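Local coordinates for outer membrane protein SusF (Bacteroides thetaiotaomicron, PDB 4FE9) that binds starch at the bacterial cell surface through its carbohydrate-binding modules, ahead of starch transport into the periplasm for degradation, at residues I325-E328 / S329-A333. Numbering follows the deposited sequence.
Sequences ISQE and SKDLA
Gln327 reaches one turn along the helix to Asp331, its NE2 donating to OD2 over 2.8 Å. With CG anti to the backbone N (chi1 -170°), the bend at chi2 (53°) turns the amide along the helix toward Asp331; OD2 lies in the amide plane, whereas the N-H comes from above the carboxylate plane. At the amide's other end, a water donates to Gln327 OE1 and accepts from Lys330 NZ at 2.6 Å; together with the NE2–OD2 bond, this is consistent with one orientation of the amide. The extended lysine chain runs back past the start of the helix, its CG 3.3 Å from Ser326 O and near Ile325 CG2. A methionine in place of Lys330 would probably leave the water without its NZ donor and Gln327 OE1 less firmly oriented. On the buried side, Ile325 CG2 packs on Ser329 CB at 3.7 Å, while Ser329 OG bonds to the backbone N of Phe365. Ser326 is the N-cap residue; its OG donates to Glu328 OE1 (2.8 Å), and its carbonyl accepts from Lys330 N. Successive i to i+4 backbone bonds mark the N-capped start and body of the short helix 327-333, which packs against strand 360-366 of the second carbohydrate-binding module.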
loop_
_atom_site.group_PDB
_atom_site.type_symbol
_atom_site.label_atom_id
_atom_site.label_comp_id
_atom_site.label_asym_id
_atom_site.label_seq_id
_atom_site.Cartn_x
_atom_site.Cartn_y
_atom_site.Cartn_z
ATOM N N ILE A 325 -8.976 0.568 4.302
ATOM C CA ILE A 325 -10.387 0.687 3.945
ATOM C C ILE A 325 -10.697 2.139 3.567
ATOM O O ILE A 325 -10.447 3.042 4.343
ATOM C CB ILE A 325 -11.306 0.222 5.118
ATOM C CG1 ILE A 325 -10.935 -1.207 5.552
ATOM C CG2 ILE A 325 -12.792 0.308 4.719
ATOM C CD1 ILE A 325 -11.781 -1.773 6.687
ATOM N N SER A 326 -10.955 2.354 2.294
ATOM C CA SER A 326 -11.586 3.569 1.799
ATOM C C SER A 326 -12.345 4.357 2.886
ATOM O O SER A 326 -13.160 3.785 3.629
ATOM C CB SER A 326 -12.570 3.193 0.708
ATOM O OG SER A 326 -12.444 4.050 -0.372
ATOM N N GLN A 327 -12.222 5.688 2.842
ATOM C CA GLN A 327 -13.195 6.554 3.525
ATOM C C GLN A 327 -14.597 6.395 2.913
ATOM O O GLN A 327 -15.591 6.333 3.645
ATOM C CB GLN A 327 -12.754 8.038 3.505
ATOM C CG GLN A 327 -13.611 8.985 4.429
ATOM C CD GLN A 327 -13.702 8.479 5.889
ATOM O OE1 GLN A 327 -12.690 8.226 6.538
ATOM N NE2 GLN A 327 -14.920 8.282 6.368
ATOM N N GLU A 328 -14.647 6.261 1.579
ATOM C CA GLU A 328 -15.887 5.901 0.856
ATOM C C GLU A 328 -16.575 4.717 1.487
ATOM O O GLU A 328 -17.744 4.788 1.827
ATOM C CB GLU A 328 -15.601 5.587 -0.618
ATOM C CG GLU A 328 -15.215 6.790 -1.457
ATOM C CD GLU A 328 -13.720 7.207 -1.270
ATOM O OE1 GLU A 328 -13.084 6.818 -0.242
ATOM O OE2 GLU A 328 -13.207 7.966 -2.124
ATOM N N SER A 329 -15.857 3.606 1.597
ATOM C CA SER A 329 -16.439 2.404 2.129
ATOM C C SER A 329 -16.993 2.707 3.473
ATOM O O SER A 329 -18.011 2.132 3.879
ATOM C CB SER A 329 -15.387 1.288 2.260
ATOM O OG SER A 329 -14.951 0.869 0.997
ATOM N N LYS A 330 -16.188 3.399 4.263
ATOM C CA LYS A 330 -16.506 3.598 5.670
ATOM C C LYS A 330 -17.784 4.414 5.783
ATOM O O LYS A 330 -18.654 4.109 6.604
ATOM C CB LYS A 330 -15.367 4.330 6.381
ATOM C CG LYS A 330 -14.236 3.450 6.782
ATOM C CD LYS A 330 -13.133 4.264 7.364
ATOM C CE LYS A 330 -12.107 3.366 8.006
ATOM N NZ LYS A 330 -10.830 4.069 8.152
ATOM N N ASP A 331 -17.913 5.398 4.899
ATOM C CA ASP A 331 -19.093 6.252 4.827
ATOM C C ASP A 331 -20.279 5.491 4.281
ATOM O O ASP A 331 -21.388 5.580 4.821
ATOM C CB ASP A 331 -18.817 7.464 3.931
ATOM C CG ASP A 331 -17.912 8.491 4.601
ATOM O OD1 ASP A 331 -17.446 9.415 3.906
ATOM O OD2 ASP A 331 -17.616 8.333 5.806
ATOM N N LEU A 332 -20.079 4.806 3.152
ATOM C CA LEU A 332 -21.188 4.126 2.494
ATOM C C LEU A 332 -21.865 3.122 3.426
ATOM O O LEU A 332 -23.099 3.076 3.517
ATOM C CB LEU A 332 -20.726 3.449 1.196
ATOM C CG LEU A 332 -21.825 2.625 0.520
ATOM C CD1 LEU A 332 -22.859 3.548 -0.116
ATOM C CD2 LEU A 332 -21.232 1.628 -0.524
ATOM N N ALA A 333 -21.074 2.366 4.180
ATOM C CA ALA A 333 -21.621 1.233 4.933
ATOM C C ALA A 333 -21.543 1.451 6.428
ATOM O O ALA A 333 -21.904 0.575 7.222
ATOM C CB ALA A 333 -20.888 -0.082 4.546
HETATM O O HOH W 1 -10.341 6.184 6.707
#